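Side-chain contacts in SusD superfamily protein (Bacteroides thetaiotaomicron, PDB 3MCX), which is of unknown function but, as a SusD family protein of the outer membrane, probably binds glycans at the cell surface for uptake: residues Y198-A203 with G234-Y239; D227-N232 with Q378-D383; Q253-F258 with S386-D391. One frame throughout, in Å; residues are numbered along the deposited sequence.

Contact 1 of 3, residues Y198-A203 with G234-Y239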
loop_
_atom_site.group_PDB
_atom_site.type_symbol
_atom_site.label_atom_id
_atom_site.label_comp_id
_atom_site.label_asym_id
_atom_site.label_seq_id
_atom_site.Cartn_x
_atom_site.Cartn_y
_atom_site.Cartn_z
ATOM N N TYR A 198 -11.359 6.292 9.480
ATOM C CA TYR A 198 -11.962 4.974 9.726
ATOM C C TYR A 198 -12.466 4.366 8.431
ATOM O O TYR A 198 -12.610 5.057 7.433
ATOM C CB TYR A 198 -13.160 5.114 10.647
ATOM C CG TYR A 198 -12.853 5.807 11.931
ATOM C CD1 TYR A 198 -12.041 5.209 12.870
ATOM C CD2 TYR A 198 -13.367 7.062 12.208
ATOM C CE1 TYR A 198 -11.763 5.817 14.069
ATOM C CE2 TYR A 198 -13.082 7.690 13.407
ATOM C CZ TYR A 198 -12.278 7.057 14.329
ATOM O OH TYR A 198 -11.981 7.660 15.522
ATOM N N ILE A 199 -12.765 3.066 8.455
ATOM C CA ILE A 199 -13.223 2.337 7.283
ATOM C C ILE A 199 -14.730 2.397 7.132
ATOM O O ILE A 199 -15.456 2.054 8.065
ATOM C CB ILE A 199 -12.795 0.856 7.379
ATOM C CG1 ILE A 199 -11.276 0.776 7.316
ATOM C CG2 ILE A 199 -13.432 0.032 6.267
ATOM C CD1 ILE A 199 -10.711 -0.554 7.822
ATOM N N ASN A 200 -15.203 2.856 5.963
ATOM C CA ASN A 200 -16.609 2.801 5.593
ATOM C C ASN A 200 -16.830 1.852 4.402
ATOM O O ASN A 200 -15.892 1.193 3.941
ATOM C CB ASN A 200 -17.160 4.209 5.335
ATOM C CG ASN A 200 -16.645 4.835 4.037
ATOM O OD1 ASN A 200 -15.857 4.223 3.305
ATOM N ND2 ASN A 200 -17.084 6.078 3.766
ATOM N N TYR A 201 -18.075 1.787 3.925
ATOM C CA TYR A 201 -18.444 0.875 2.845
ATOM C C TYR A 201 -17.589 1.130 1.596
ATOM O O TYR A 201 -17.141 0.179 0.943
ATOM C CB TYR A 201 -19.957 1.008 2.542
ATOM C CG TYR A 201 -20.418 0.226 1.343
ATOM C CD1 TYR A 201 -20.390 0.777 0.072
ATOM C CD2 TYR A 201 -20.875 -1.089 1.489
ATOM C CE1 TYR A 201 -20.826 0.035 -1.029
ATOM C CE2 TYR A 201 -21.315 -1.820 0.406
ATOM C CZ TYR A 201 -21.280 -1.260 -0.837
ATOM O OH TYR A 201 -21.706 -2.012 -1.886
ATOM N N TRP A 202 -17.419 2.407 1.269
ATOM C CA TRP A 202 -16.692 2.814 0.057
ATOM C C TRP A 202 -15.233 2.394 0.132
ATOM O O TRP A 202 -14.692 1.882 -0.855
ATOM C CB TRP A 202 -16.880 4.322 -0.205
ATOM C CG TRP A 202 -18.325 4.657 -0.152
ATOM C CD1 TRP A 202 -18.976 5.343 0.832
ATOM C CD2 TRP A 202 -19.335 4.191 -1.053
ATOM N NE1 TRP A 202 -20.307 5.374 0.572
ATOM C CE2 TRP A 202 -20.569 4.649 -0.562
ATOM C CE3 TRP A 202 -19.317 3.431 -2.229
ATOM C CZ2 TRP A 202 -21.785 4.387 -1.208
ATOM C CZ3 TRP A 202 -20.507 3.180 -2.874
ATOM C CH2 TRP A 202 -21.733 3.638 -2.353
ATOM N N ALA A 203 -14.602 2.589 1.288
ATOM C CA ALA A 203 -13.231 2.151 1.503
ATOM C C ALA A 203 -13.111 0.631 1.337
ATOM O O ALA A 203 -12.160 0.121 0.748
ATOM C CB ALA A 203 -12.757 2.540 2.909
ATOM N N GLY A 234 -21.528 11.358 -4.729
ATOM C CA GLY A 234 -20.831 12.636 -4.674
ATOM C C GLY A 234 -20.021 12.829 -3.405
ATOM O O GLY A 234 -19.628 13.942 -3.107
ATOM N N ARG A 235 -19.764 11.762 -2.654
ATOM C CA ARG A 235 -19.001 11.886 -1.415
ATOM C C ARG A 235 -17.505 12.029 -1.670
ATOM O O ARG A 235 -16.753 12.522 -0.804
ATOM C CB ARG A 235 -19.273 10.684 -0.498
ATOM C CG ARG A 235 -20.678 10.621 0.058
ATOM C CD ARG A 235 -20.837 9.397 0.912
ATOM N NE ARG A 235 -22.168 9.246 1.475
ATOM C CZ ARG A 235 -23.111 8.413 1.031
ATOM N NH1 ARG A 235 -22.927 7.663 -0.062
ATOM N NH2 ARG A 235 -24.272 8.331 1.676
ATOM N N TYR A 236 -17.068 11.586 -2.854
ATOM C CA TYR A 236 -15.650 11.599 -3.251
ATOM C C TYR A 236 -15.556 12.124 -4.675
ATOM O O TYR A 236 -16.488 11.936 -5.470
ATOM C CB TYR A 236 -15.016 10.188 -3.184
ATOM C CG TYR A 236 -15.226 9.547 -1.828
ATOM C CD1 TYR A 236 -14.434 9.905 -0.757
ATOM C CD2 TYR A 236 -16.276 8.654 -1.598
ATOM C CE1 TYR A 236 -14.648 9.383 0.506
ATOM C CE2 TYR A 236 -16.481 8.109 -0.335
ATOM C CZ TYR A 236 -15.681 8.471 0.711
ATOM O OH TYR A 236 -15.906 7.969 1.979
ATOM N N GLN A 237 -14.453 12.806 -4.986
ATOM C CA GLN A 237 -14.240 13.476 -6.283
ATOM C C GLN A 237 -12.783 13.345 -6.681
ATOM O O GLN A 237 -11.905 13.569 -5.842
ATOM C CB GLN A 237 -14.519 14.997 -6.178
ATOM C CG GLN A 237 -15.946 15.446 -6.199
ATOM C CD GLN A 237 -16.058 16.962 -6.270
ATOM O OE1 GLN A 237 -15.058 17.676 -6.482
ATOM N NE2 GLN A 237 -17.270 17.468 -6.091
ATOM N N LEU A 238 -12.506 13.042 -7.951
ATOM C CA LEU A 238 -11.138 13.070 -8.468
ATOM C C LEU A 238 -10.583 14.509 -8.395
ATOM O O LEU A 238 -11.321 15.493 -8.611
ATOM C CB LEU A 238 -11.098 12.561 -9.928
ATOM C CG LEU A 238 -11.354 11.074 -10.115
ATOM C CD1 LEU A 238 -11.428 10.788 -11.599
ATOM C CD2 LEU A 238 -10.274 10.202 -9.443
ATOM N N TYR A 239 -9.299 14.623 -8.080
ATOM C CA TYR A 239 -8.634 15.936 -8.079
ATOM C C TYR A 239 -8.552 16.498 -9.480
ATOM O O TYR A 239 -8.224 15.785 -10.431
ATOM C CB TYR A 239 -7.220 15.866 -7.481
ATOM C CG TYR A 239 -7.233 15.306 -6.060
ATOM C CD1 TYR A 239 -8.147 15.773 -5.116
ATOM C CD2 TYR A 239 -6.351 14.331 -5.686
ATOM C CE1 TYR A 239 -8.171 15.260 -3.842
ATOM C CE2 TYR A 239 -6.375 13.773 -4.407
ATOM C CZ TYR A 239 -7.299 14.276 -3.488
ATOM O OH TYR A 239 -7.412 13.748 -2.221
#

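Contact 2 of 3, residues D227-N232 with Q378-D383. With ZN (zinc ion), chain E.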
loop_
_atom_site.group_PDB
_atom_site.type_symbol
_atom_site.label_atom_id
_atom_site.label_comp_id
_atom_site.label_asym_id
_atom_site.label_seq_id
_atom_site.Cartn_x
_atom_site.Cartn_y
_atom_site.Cartn_z
ATOM N N ASP A 227 -18.741 -0.020 -8.326
ATOM C CA ASP A 227 -19.662 0.332 -7.250
ATOM C C ASP A 227 -19.210 1.656 -6.627
ATOM O O ASP A 227 -20.016 2.592 -6.543
ATOM C CB ASP A 227 -19.705 -0.782 -6.209
ATOM C CG ASP A 227 -20.756 -0.578 -5.119
ATOM O OD1 ASP A 227 -21.648 0.276 -5.224
ATOM O OD2 ASP A 227 -20.677 -1.338 -4.140
ATOM N N VAL A 228 -17.930 1.763 -6.282
ATOM C CA VAL A 228 -17.417 3.014 -5.700
ATOM C C VAL A 228 -17.571 4.192 -6.672
ATOM O O VAL A 228 -18.057 5.263 -6.309
ATOM C CB VAL A 228 -15.957 2.874 -5.256
ATOM C CG1 VAL A 228 -15.439 4.235 -4.696
ATOM C CG2 VAL A 228 -15.824 1.716 -4.224
ATOM N N ILE A 229 -17.144 3.990 -7.920
ATOM C CA ILE A 229 -17.136 5.048 -8.929
ATOM C C ILE A 229 -18.540 5.561 -9.201
ATOM O O ILE A 229 -18.767 6.779 -9.208
ATOM C CB ILE A 229 -16.512 4.533 -10.222
ATOM C CG1 ILE A 229 -15.023 4.270 -10.037
ATOM C CG2 ILE A 229 -16.737 5.546 -11.412
ATOM C CD1 ILE A 229 -14.414 3.410 -11.156
ATOM N N LYS A 230 -19.483 4.640 -9.402
ATOM C CA LYS A 230 -20.840 4.992 -9.839
ATOM C C LYS A 230 -21.775 5.402 -8.708
ATOM O O LYS A 230 -22.680 6.212 -8.916
ATOM C CB LYS A 230 -21.493 3.816 -10.584
ATOM C CG LYS A 230 -20.888 3.503 -11.951
ATOM C CD LYS A 230 -21.274 2.097 -12.430
ATOM C CE LYS A 230 -20.744 1.777 -13.828
ATOM N NZ LYS A 230 -21.160 2.769 -14.867
ATOM N N ASN A 231 -21.583 4.814 -7.525
ATOM C CA ASN A 231 -22.604 4.900 -6.489
ATOM C C ASN A 231 -22.253 5.650 -5.220
ATOM O O ASN A 231 -23.093 5.746 -4.315
ATOM C CB ASN A 231 -23.031 3.474 -6.122
ATOM C CG ASN A 231 -23.575 2.696 -7.311
ATOM O OD1 ASN A 231 -24.286 3.248 -8.165
ATOM N ND2 ASN A 231 -23.237 1.400 -7.375
ATOM N N ASN A 232 -21.061 6.230 -5.141
ATOM C CA ASN A 232 -20.654 6.852 -3.877
ATOM C C ASN A 232 -21.492 8.079 -3.482
ATOM O O ASN A 232 -21.435 8.519 -2.326
ATOM C CB ASN A 232 -19.145 7.127 -3.861
ATOM C CG ASN A 232 -18.748 8.298 -4.716
ATOM O OD1 ASN A 232 -18.972 9.472 -4.342
ATOM N ND2 ASN A 232 -18.106 8.005 -5.860
ATOM N N GLN A 378 -11.929 2.180 -20.622
ATOM C CA GLN A 378 -11.076 3.156 -21.282
ATOM C C GLN A 378 -11.425 4.569 -20.784
ATOM O O GLN A 378 -10.541 5.392 -20.504
ATOM C CB GLN A 378 -11.246 2.930 -22.791
ATOM C CG GLN A 378 -11.227 4.060 -23.682
ATOM C CD GLN A 378 -11.692 3.639 -25.073
ATOM O OE1 GLN A 378 -11.798 2.445 -25.374
ATOM N NE2 GLN A 378 -11.966 4.602 -25.904
ATOM N N GLY A 379 -12.712 4.805 -20.576
ATOM C CA GLY A 379 -13.191 6.077 -20.029
ATOM C C GLY A 379 -12.604 6.349 -18.668
ATOM O O GLY A 379 -12.248 7.482 -18.356
ATOM N N TYR A 380 -12.493 5.310 -17.839
ATOM C CA TYR A 380 -11.955 5.513 -16.495
ATOM C C TYR A 380 -10.472 5.866 -16.523
ATOM O O TYR A 380 -9.994 6.686 -15.719
ATOM C CB TYR A 380 -12.196 4.291 -15.597
ATOM C CG TYR A 380 -13.657 3.990 -15.341
ATOM C CD1 TYR A 380 -14.588 5.014 -15.123
ATOM C CD2 TYR A 380 -14.119 2.672 -15.299
ATOM C CE1 TYR A 380 -15.928 4.725 -14.877
ATOM C CE2 TYR A 380 -15.446 2.385 -15.041
ATOM C CZ TYR A 380 -16.344 3.403 -14.828
ATOM O OH TYR A 380 -17.679 3.113 -14.572
ATOM N N LEU A 381 -9.726 5.245 -17.425
ATOM C CA LEU A 381 -8.329 5.640 -17.623
ATOM C C LEU A 381 -8.260 7.104 -18.043
ATOM O O LEU A 381 -7.453 7.866 -17.524
ATOM C CB LEU A 381 -7.624 4.771 -18.669
ATOM C CG LEU A 381 -6.138 5.133 -18.838
ATOM C CD1 LEU A 381 -5.329 4.999 -17.537
ATOM C CD2 LEU A 381 -5.516 4.345 -20.030
ATOM N N ASN A 382 -9.111 7.495 -18.970
ATOM C CA ASN A 382 -9.132 8.873 -19.467
ATOM C C ASN A 382 -9.589 9.880 -18.400
ATOM O O ASN A 382 -9.159 11.028 -18.420
ATOM C CB ASN A 382 -9.938 8.990 -20.753
ATOM C CG ASN A 382 -9.170 8.460 -21.954
ATOM O OD1 ASN A 382 -7.923 8.423 -21.937
ATOM N ND2 ASN A 382 -9.895 8.008 -22.982
ATOM N N ASP A 383 -10.402 9.430 -17.438
ATOM C CA ASP A 383 -10.764 10.280 -16.285
ATOM C C ASP A 383 -9.538 10.689 -15.483
ATOM O O ASP A 383 -9.501 11.768 -14.937
ATOM C CB ASP A 383 -11.755 9.563 -15.366
ATOM C CG ASP A 383 -13.183 9.672 -15.854
ATOM O OD1 ASP A 383 -13.577 10.774 -16.279
ATOM O OD2 ASP A 383 -13.922 8.645 -15.820
HETATM ZN ZN ZN E . -15.532 11.269 -16.542
HETATM O O HOH W 1 -19.363 5.160 -14.699
#

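Contact 3 of 3, residues Q253-F258 with S386-D391. With ZN (zinc ion), chain F.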
loop_
_atom_site.group_PDB
_atom_site.type_symbol
_atom_site.label_atom_id
_atom_site.label_comp_id
_atom_site.label_asym_id
_atom_site.label_seq_id
_atom_site.Cartn_x
_atom_site.Cartn_y
_atom_site.Cartn_z
ATOM N N GLN A 253 -8.724 14.836 1.924
ATOM C CA GLN A 253 -9.085 15.508 0.679
ATOM C C GLN A 253 -10.012 14.592 -0.123
ATOM O O GLN A 253 -10.228 13.451 0.238
ATOM C CB GLN A 253 -7.812 15.925 -0.068
ATOM C CG GLN A 253 -6.987 16.941 0.740
ATOM C CD GLN A 253 -7.751 18.244 0.984
ATOM O OE1 GLN A 253 -7.964 19.018 0.055
ATOM N NE2 GLN A 253 -8.217 18.480 2.234
ATOM N N SER A 254 -10.565 15.130 -1.205
ATOM C CA SER A 254 -11.743 14.560 -1.843
ATOM C C SER A 254 -11.579 13.175 -2.464
ATOM O O SER A 254 -12.585 12.509 -2.693
ATOM C CB SER A 254 -12.306 15.527 -2.895
ATOM O OG SER A 254 -11.441 15.638 -4.014
ATOM N N GLU A 255 -10.357 12.738 -2.738
ATOM C CA GLU A 255 -10.178 11.400 -3.263
ATOM C C GLU A 255 -9.999 10.361 -2.168
ATOM O O GLU A 255 -10.098 9.168 -2.431
ATOM C CB GLU A 255 -8.952 11.319 -4.181
ATOM C CG GLU A 255 -9.079 12.022 -5.528
ATOM C CD GLU A 255 -8.078 11.503 -6.576
ATOM O OE1 GLU A 255 -7.439 10.423 -6.381
ATOM O OE2 GLU A 255 -7.947 12.202 -7.603
ATOM N N SER A 256 -9.668 10.792 -0.949
ATOM C CA SER A 256 -9.266 9.860 0.107
ATOM C C SER A 256 -10.425 9.000 0.577
ATOM O O SER A 256 -11.439 9.551 1.030
ATOM C CB SER A 256 -8.736 10.653 1.300
ATOM O OG SER A 256 -8.308 9.753 2.295
ATOM N N LEU A 257 -10.295 7.680 0.464
ATOM C CA LEU A 257 -11.381 6.781 0.861
ATOM C C LEU A 257 -11.161 6.196 2.257
ATOM O O LEU A 257 -12.114 6.002 3.005
ATOM C CB LEU A 257 -11.553 5.685 -0.174
ATOM C CG LEU A 257 -12.051 6.145 -1.544
ATOM C CD1 LEU A 257 -11.667 5.119 -2.609
ATOM C CD2 LEU A 257 -13.550 6.313 -1.542
ATOM N N PHE A 258 -9.918 5.894 2.591
ATOM C CA PHE A 258 -9.535 5.469 3.950
ATOM C C PHE A 258 -8.162 6.057 4.207
ATOM O O PHE A 258 -7.237 5.839 3.456
ATOM C CB PHE A 258 -9.547 3.954 4.056
ATOM C CG PHE A 258 -9.003 3.380 5.362
ATOM C CD1 PHE A 258 -9.221 4.000 6.585
ATOM C CD2 PHE A 258 -8.313 2.188 5.344
ATOM C CE1 PHE A 258 -8.717 3.433 7.768
ATOM C CE2 PHE A 258 -7.816 1.620 6.554
ATOM C CZ PHE A 258 -8.004 2.267 7.731
ATOM N N SER A 386 -7.031 12.853 -18.280
ATOM C CA SER A 386 -7.568 14.184 -18.609
ATOM C C SER A 386 -7.458 15.184 -17.463
ATOM O O SER A 386 -7.519 16.395 -17.710
ATOM C CB SER A 386 -9.030 14.107 -19.038
ATOM O OG SER A 386 -9.857 13.693 -17.975
ATOM N N ARG A 387 -7.322 14.675 -16.237
ATOM C CA ARG A 387 -7.163 15.508 -15.041
ATOM C C ARG A 387 -5.716 15.668 -14.599
ATOM O O ARG A 387 -5.432 16.223 -13.518
ATOM C CB ARG A 387 -8.040 14.951 -13.890
ATOM C CG ARG A 387 -9.531 15.082 -14.116
ATOM C CD ARG A 387 -10.302 14.414 -13.001
ATOM N NE ARG A 387 -11.725 14.657 -13.073
ATOM C CZ ARG A 387 -12.568 14.024 -13.887
ATOM N NH1 ARG A 387 -12.152 13.037 -14.679
ATOM N NH2 ARG A 387 -13.846 14.343 -13.876
ATOM N N ARG A 388 -4.779 15.152 -15.396
ATOM C CA ARG A 388 -3.363 15.193 -15.039
ATOM C C ARG A 388 -2.481 15.852 -16.099
ATOM O O ARG A 388 -1.293 16.097 -15.869
ATOM C CB ARG A 388 -2.853 13.781 -14.724
ATOM C CG ARG A 388 -3.596 13.096 -13.598
ATOM C CD ARG A 388 -3.356 13.746 -12.261
ATOM N NE ARG A 388 -4.048 12.973 -11.278
ATOM C CZ ARG A 388 -5.255 13.251 -10.798
ATOM N NH1 ARG A 388 -5.892 14.335 -11.166
ATOM N NH2 ARG A 388 -5.773 12.404 -9.914
ATOM N N THR A 389 -3.034 16.088 -17.274
ATOM C CA THR A 389 -2.294 16.752 -18.342
ATOM C C THR A 389 -3.208 17.624 -19.174
ATOM O O THR A 389 -4.410 17.388 -19.241
ATOM C CB THR A 389 -1.558 15.733 -19.250
ATOM O OG1 THR A 389 -0.789 16.434 -20.234
ATOM C CG2 THR A 389 -2.549 14.782 -19.952
ATOM N N THR A 390 -2.642 18.637 -19.811
ATOM C CA THR A 390 -3.390 19.432 -20.783
ATOM C C THR A 390 -3.231 18.948 -22.226
ATOM O O THR A 390 -3.842 19.500 -23.125
ATOM C CB THR A 390 -2.971 20.900 -20.734
ATOM O OG1 THR A 390 -1.543 20.971 -20.844
ATOM C CG2 THR A 390 -3.413 21.530 -19.408
ATOM N N ASP A 391 -2.399 17.927 -22.428
ATOM C CA ASP A 391 -2.155 17.408 -23.778
ATOM C C ASP A 391 -3.267 16.377 -24.058
ATOM O O ASP A 391 -3.231 15.271 -23.550
ATOM C CB ASP A 391 -0.778 16.729 -23.799
ATOM C CG ASP A 391 -0.435 16.133 -25.154
ATOM O OD1 ASP A 391 -1.233 16.259 -26.115
ATOM O OD2 ASP A 391 0.619 15.470 -25.215
HETATM ZN ZN ZN F . -0.750 16.262 -28.150
HETATM O O HOH W 2 1.348 15.520 -27.777
HETATM O O HOH W 3 -2.793 16.985 -28.321
HETATM O O HOH W 4 -0.671 16.049 -30.186
HETATM O O HOH W 5 -0.201 18.300 -28.294
#

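Contact 1 of 3, residues Y198-A203 with G234-Y239
Asn200 ND2 serves two acceptors: it donates across the contact to Tyr236 OH at 2.9 Å, with an N-H...O angle of 154°, and also to Glu193 O. The motif is a helix N-cap. Asn200 stands just before helix 201-214 of the SusD family region, and its OD1 accepts from Ala203 N at 2.9 Å. The first torsion explains this reach: with chi1 at 72°, CG sits between the backbone N and the carbonyl carbon, and the amide folds back over the first turn. Both ends of the amide are therefore held, which fixes its rotation. ND2 comes to the edge of the Tyr236 ring, the amide standing almost perpendicular to it (86°).

Apolar packing accompanies the polar grip. Tyr236 CE2 lies 3.8 Å from Trp202 CB, the two aromatic groups meeting obliquely. Arg235, extended from CG to NE, crosses the indole at about a right angle, NH1 coming obliquely to within 3.5 Å of Trp202 NE1. These two groups have their hydrogen bonds to other partners: Trp202 NE1 to Gln192 O, Arg235 NH1 to Asn232 O. Arg235 NH2 also forms a salt bridge with Glu193. On one face of the indole, Tyr201 CD1 lies 3.6 Å above the ring plane.

Contact 2 of 3, residues D227-N232 with Q378-D383
Ile229 lays its CD1 methyl over the face of the Tyr380 ring, 4.0 Å from the ring centroid and only 3° off the ring normal, a well-centred CH-pi contact. This is helix-helix packing in the largely alpha-helical SusD fold, a family of the TPR clan: it joins helices 218-231 and 374-385 through one tyrosine. Both branches of the isoleucine take part. With chi1 at -68°, CG2 is anti to the backbone N and meets Tyr380 CE1 at 3.7 Å, while CG1 carries CD1 onward to the ring centre. This is the tight half of the contact. Helix 356-370 adds to it, Tyr360 touching Ile229 and Ala363 touching Tyr380, and Tyr222 and Thr226 of helix 218-231 also pack on the tyrosine, whose ring is thus fixed by contacts with two other helices.

The phenol end is looser. Lys230, an exposed residue deposited in two conformers, crosses Tyr380 at about a right angle, its CE 3.4 Å from Tyr380 OH in the given conformer. A bend at chi4 (-56°) turns NZ to water 1, which accepts from it at 3.0 Å and lies 2.7 Å from Tyr380 OH, near the plane of the ring. The lysine charge is met more directly by Glu376, through a salt bridge from NZ, so the tyrosine hydroxyl gets a water-mediated link, and one that depends on the lysine conformer.

One turn further along helix 374-385, Asp383 makes no contact with segment 227-232, but its OD2 sits at the edge of the Tyr380 ring, in its plane. The other carboxylate oxygen, Asp383 OD1, binds a zinc ion at 2.0 Å, whereas OD2 stays 3.2 Å from the metal: the coordination is monodentate.

Contact 3 of 3, residues Q253-F258 with S386-D391
The carboxylate of Glu255 and the guanidinium of Arg388 meet edge to edge, their planes only 25° apart. Glu255 OE2 lies near the guanidinium plane, 3.2 Å from Arg388 NH2, and accepts through its syn lone pair; the N-H...O angle of 141° makes this salt bridge a bent, single-point one. At another part of the guanidinium edge, NH1 donates to Arg387 O at 3.1 Å, reaching that oxygen from above the carbonyl plane, and also to Tyr239 O. NE forms a salt bridge with Glu413 OE1. A bend at chi2 (-68°) swings this head toward Glu255, whose own chain comes extended from the opposite direction.

The glutamate has further partners: OE2 also accepts from Tyr239 N, while OE1 forms a salt bridge with Arg355 and a hydrogen bond with Ser357 OG. Replacing Arg388 by a leucine would probably leave Glu413 without this mate and take from Glu255 OE2 a charged donor, leaving it Tyr239 N. Glu255 stands in the type I turn from Gln253 to Ser256 that leads into strand 256-260.

Further along the loop, past Arg388, Thr389 OG1 accepts from Asp391 N at 3.1 Å, an ST turn. There Asp391 OD1 binds zinc at 2.1 Å, and with Ser393 and four waters it completes a six-coordinate metal site.

All three contacts sit on the same side of the chain's centre, 12 to 13 Å apart between centres. Contacts 1 and 3 are buried; contact 2 is only partly so, running from a packed ring to a solvated lysine. Their chemistry follows: contact 1 fixes a helix start with an amide, contact 2 joins two helices chiefly by apolar packing, and contact 3 ties a turn to a loop by a hydrogen-bonded salt bridge. Contact 1 uses helix 201-214 and contact 2 the next helix, 218-231; the two are joined where Tyr201 OH lies 2.6 Å from Asp227 OD2, a probable hydrogen bond. Segment 234-239 runs alongside 253-258, Gln237 O lying 2.8 Å from Ser254 OG. Zinc ions are bound within contacts 2 and 3, none within contact 1.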